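Local coordinates for protein FAD-dependent pyridine nucleotide-disulphide oxidoreductase (Desulfovibrio vulgaris, PDB 3IWA) that probably catalyses flavin-dependent oxidation of a reduced pyridine nucleotide, passing the electrons to a disulphide or similar acceptor, as in related two-dinucleotide-domain reductases, at residues H90-A95 and P287-G292; G274-I277 and R283-D286. All coordinates share one frame; numbering follows the deposited sequence.

Interaction 1: H90-A95 and P287-G292; sequences HAIDRA and PDIFAG
Ile289 CD1 reaches across to the aliphatic stem of Arg94, ending 3.8 Å from Arg94 CG, and lies 4.3 Å from CG2 of Ile92. These two touches are the whole of the direct contact, which is apolar and small. Ile289 offers the far end of its longer branch: CG1 is anti to the carbonyl carbon (chi1 -57°) and chi2 is extended, which carries CD1 clear of its own backbone. The stem of Arg94 runs at about a right angle to it, so a methyl meets a methylene and the two chains do not lie alongside each other. Further out, the Arg94 chain bends at chi3 (56°), and its charged end turns to other partners: in the conformer described (a second is deposited), NE makes a salt bridge with Asp286 and NH1 bonds to the carbonyl of Ala266. Tyr114, Leu117 and Leu119 touch both isoleucines and complete the apolar cluster. The contact thus joins the end of strand 87-93, an outer strand of the three-stranded antiparallel sheet, to strand 289-291 at the border of the five-stranded parallel Rossmann-type sheet, beside its neighbour 116-119.

Interaction 2: G274-I277 and R283-D286; sequences GAII and RTSD
The carbonyl oxygen of Ile277 receives a short bond from a water, 2.6 Å from Ile277 O, and the same water accepts from the backbone of Ser285, 2.9 Å from Ser285 N. The water therefore bridges two stretches of main chain whose own polar atoms stand too far apart to pair, Ile277 O being 4.0 Å from Ser285 N. A second, weaker approach reaches the same oxygen: Thr284 CA points its hydrogen at it, with 3.5 Å between Thr284 CA and Ile277 O and an angle of 157° at the hydrogen. Beside these polar links, two methyls meet: CG2 of Ile276 and CG2 of Thr284 are 3.6 Å apart, both on buried side chains. With chi1 at 67°, Thr284 sets OG1 between its backbone N and carbonyl carbon, while CG2 is turned to the isoleucine. Thr284 OG1 also accepts from Asp286 N at 3.2 Å, an ST turn just ahead of strand 289-291, and probably donates to the carbonyl of Ile289. Ala291 of that strand packs on both Ile276 and Thr284. The short, weakly bonded strand 276-277 is an outermost strand of a small mixed sheet and runs parallel to 296-299.

Overall arrangement
From the N terminus, the chain first passes through 90-95 at the end of strand 87-93, and interaction 1 waits until 287-292 to close a loop of 191 intervening residues. That loop takes in the whole second parallel sheet, with strands 161-165 and 185-189. Near its end, interaction 2 closes a short loop with five residues between its segments, 274-277 and 283-286, nested inside the larger loop. Segment 283-286 runs directly into 287-292, and the centres of the two contacts lie about 9 Å apart. Together they tie the antiparallel sheet, the edge of the first parallel sheet and the small mixed sheet to one short connection.

Interaction 1: H90-A95 and P287-G292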
loop_
_atom_site.group_PDB
_atom_site.type_symbol
_atom_site.label_atom_id
_atom_site.label_comp_id
_atom_site.label_asym_id
_atom_site.label_seq_id
_atom_site.Cartn_x
_atom_site.Cartn_y
_atom_site.Cartn_z
ATOM N N HIS A 90 7.609 12.854 40.859
ATOM C CA HIS A 90 7.479 14.241 41.316
ATOM C C HIS A 90 8.553 15.081 40.668
ATOM O O HIS A 90 8.295 16.215 40.290
ATOM C CB HIS A 90 7.552 14.321 42.852
ATOM C CG HIS A 90 7.837 15.692 43.386
ATOM N ND1 HIS A 90 9.077 16.051 43.875
ATOM C CD2 HIS A 90 7.046 16.787 43.519
ATOM C CE1 HIS A 90 9.046 17.312 44.265
ATOM N NE2 HIS A 90 7.826 17.782 44.064
ATOM N N ALA A 91 9.742 14.515 40.520
ATOM C CA ALA A 91 10.862 15.244 39.955
ATOM C C ALA A 91 11.886 14.285 39.407
ATOM O O ALA A 91 11.995 13.164 39.881
ATOM C CB ALA A 91 11.529 16.140 41.017
ATOM N N ILE A 92 12.639 14.752 38.421
ATOM C CA ILE A 92 13.745 14.007 37.868
ATOM C C ILE A 92 15.033 14.751 38.162
ATOM O O ILE A 92 15.141 15.925 37.864
ATOM C CB ILE A 92 13.595 13.825 36.349
ATOM C CG1 ILE A 92 12.391 12.931 36.057
ATOM C CG2 ILE A 92 14.874 13.201 35.739
ATOM C CD1 ILE A 92 12.062 12.828 34.626
ATOM N N ASP A 93 16.014 14.064 38.736
ATOM C CA ASP A 93 17.339 14.651 38.889
ATOM C C ASP A 93 18.238 13.928 37.927
ATOM O O ASP A 93 18.636 12.795 38.162
ATOM C CB ASP A 93 17.849 14.533 40.332
ATOM C CG ASP A 93 19.163 15.295 40.566
ATOM O OD1 ASP A 93 19.810 15.730 39.588
ATOM O OD2 ASP A 93 19.558 15.438 41.748
ATOM N N ARG A 94 18.553 14.623 36.847
ATOM C CA ARG A 94 19.325 14.062 35.747
ATOM C C ARG A 94 20.785 13.792 36.097
ATOM O O ARG A 94 21.318 12.724 35.761
ATOM C CB ARG A 94 19.245 14.994 34.550
ATOM C CG ARG A 94 17.890 14.967 33.917
ATOM C CD ARG A 94 17.688 16.198 33.122
ATOM N NE ARG A 94 18.736 16.346 32.134
ATOM C CZ ARG A 94 18.994 17.480 31.510
ATOM N NH1 ARG A 94 18.279 18.559 31.787
ATOM N NH2 ARG A 94 19.961 17.538 30.612
ATOM N N ALA A 95 21.435 14.747 36.763
ATOM C CA ALA A 95 22.848 14.574 37.167
ATOM C C ALA A 95 23.010 13.359 38.095
ATOM O O ALA A 95 23.917 12.528 37.908
ATOM C CB ALA A 95 23.384 15.844 37.836
ATOM N N PRO A 287 21.027 12.075 27.127
ATOM C CA PRO A 287 21.213 10.830 26.378
ATOM C C PRO A 287 20.810 9.563 27.125
ATOM O O PRO A 287 20.683 8.520 26.508
ATOM C CB PRO A 287 22.719 10.827 26.022
ATOM C CG PRO A 287 23.361 11.815 26.916
ATOM C CD PRO A 287 22.293 12.826 27.275
ATOM N N ASP A 288 20.561 9.662 28.422
ATOM C CA ASP A 288 20.066 8.516 29.206
ATOM C C ASP A 288 18.540 8.524 29.361
ATOM O O ASP A 288 17.956 7.642 29.983
ATOM C CB ASP A 288 20.765 8.490 30.589
ATOM C CG ASP A 288 22.306 8.266 30.474
ATOM O OD1 ASP A 288 22.735 7.447 29.627
ATOM O OD2 ASP A 288 23.074 8.915 31.220
ATOM N N ILE A 289 17.898 9.518 28.765
ATOM C CA ILE A 289 16.456 9.644 28.869
ATOM C C ILE A 289 15.808 9.628 27.494
ATOM O O ILE A 289 16.108 10.476 26.666
ATOM C CB ILE A 289 16.064 10.930 29.584
ATOM C CG1 ILE A 289 16.726 10.967 30.991
ATOM C CG2 ILE A 289 14.551 11.010 29.669
ATOM C CD1 ILE A 289 16.401 12.209 31.802
ATOM N N PHE A 290 14.913 8.659 27.295
ATOM C CA PHE A 290 14.157 8.496 26.058
ATOM C C PHE A 290 12.740 8.989 26.314
ATOM O O PHE A 290 12.321 9.021 27.444
ATOM C CB PHE A 290 14.101 7.013 25.608
ATOM C CG PHE A 290 15.466 6.384 25.339
ATOM C CD1 PHE A 290 16.185 5.782 26.372
ATOM C CD2 PHE A 290 16.004 6.382 24.064
ATOM C CE1 PHE A 290 17.430 5.218 26.136
ATOM C CE2 PHE A 290 17.250 5.828 23.799
ATOM C CZ PHE A 290 17.976 5.239 24.824
ATOM N N ALA A 291 12.021 9.317 25.234
ATOM C CA ALA A 291 10.653 9.791 25.248
ATOM C C ALA A 291 9.996 9.375 23.936
ATOM O O ALA A 291 10.646 9.314 22.906
ATOM C CB ALA A 291 10.617 11.323 25.397
ATOM N N GLY A 292 8.712 9.072 23.981
ATOM C CA GLY A 292 7.934 8.852 22.768
ATOM C C GLY A 292 6.442 9.051 22.985
ATOM O O GLY A 292 6.006 9.418 24.079
#

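Interaction 2: G274-I277 and R283-D286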
loop_
_atom_site.group_PDB
_atom_site.type_symbol
_atom_site.label_atom_id
_atom_site.label_comp_id
_atom_site.label_asym_id
_atom_site.label_seq_id
_atom_site.Cartn_x
_atom_site.Cartn_y
_atom_site.Cartn_z
ATOM N N GLY A 274 5.551 22.694 23.985
ATOM C CA GLY A 274 5.875 21.845 25.151
ATOM C C GLY A 274 6.211 20.388 24.822
ATOM O O GLY A 274 6.342 19.565 25.727
ATOM N N ALA A 275 6.326 20.053 23.534
ATOM C CA ALA A 275 6.607 18.670 23.139
ATOM C C ALA A 275 8.085 18.411 23.366
ATOM O O ALA A 275 8.911 19.248 23.038
ATOM C CB ALA A 275 6.220 18.404 21.674
ATOM N N ILE A 276 8.409 17.268 23.963
ATOM C CA ILE A 276 9.801 16.864 24.191
ATOM C C ILE A 276 10.502 16.611 22.845
ATOM O O ILE A 276 9.974 15.902 21.980
ATOM C CB ILE A 276 9.855 15.607 25.043
ATOM C CG1 ILE A 276 9.316 15.873 26.459
ATOM C CG2 ILE A 276 11.250 15.057 25.102
ATOM C CD1 ILE A 276 9.119 14.621 27.268
ATOM N N ILE A 277 11.674 17.217 22.666
ATOM C CA ILE A 277 12.415 17.105 21.435
ATOM C C ILE A 277 13.300 15.889 21.556
ATOM O O ILE A 277 14.078 15.781 22.491
ATOM C CB ILE A 277 13.242 18.366 21.159
ATOM C CG1 ILE A 277 12.326 19.563 20.886
ATOM C CG2 ILE A 277 14.234 18.165 19.967
ATOM C CD1 ILE A 277 13.113 20.883 20.775
ATOM N N ARG A 283 15.992 9.604 21.801
ATOM C CA ARG A 283 16.677 10.228 22.927
ATOM C C ARG A 283 16.339 11.692 23.059
ATOM O O ARG A 283 16.422 12.421 22.089
ATOM C CB ARG A 283 18.204 10.164 22.757
ATOM C CG ARG A 283 18.810 8.778 22.889
ATOM C CD ARG A 283 20.333 8.827 23.036
ATOM N NE ARG A 283 20.805 7.549 23.559
ATOM C CZ ARG A 283 21.142 6.501 22.807
ATOM N NH1 ARG A 283 21.508 5.360 23.391
ATOM N NH2 ARG A 283 21.097 6.585 21.481
ATOM N N THR A 284 16.037 12.129 24.280
ATOM C CA THR A 284 15.834 13.553 24.581
ATOM C C THR A 284 17.175 14.306 24.594
ATOM O O THR A 284 18.185 13.782 24.206
ATOM C CB THR A 284 15.151 13.724 25.952
ATOM O OG1 THR A 284 16.035 13.300 26.987
ATOM C CG2 THR A 284 13.903 12.887 26.044
ATOM N N SER A 285 17.192 15.548 25.018
ATOM C CA SER A 285 18.475 16.264 25.213
ATOM C C SER A 285 19.399 15.624 26.269
ATOM O O SER A 285 20.592 15.920 26.309
ATOM C CB SER A 285 18.227 17.734 25.530
ATOM O OG SER A 285 17.254 17.888 26.531
ATOM N N ASP A 286 18.852 14.732 27.092
ATOM C CA ASP A 286 19.650 13.914 28.022
ATOM C C ASP A 286 19.781 12.512 27.449
ATOM O O ASP A 286 18.770 11.821 27.337
ATOM C CB ASP A 286 18.977 13.836 29.385
ATOM C CG ASP A 286 19.856 13.170 30.451
ATOM O OD1 ASP A 286 20.431 12.095 30.223
ATOM O OD2 ASP A 286 19.942 13.709 31.562
HETATM O O HOH W 1 14.675 16.935 24.699
#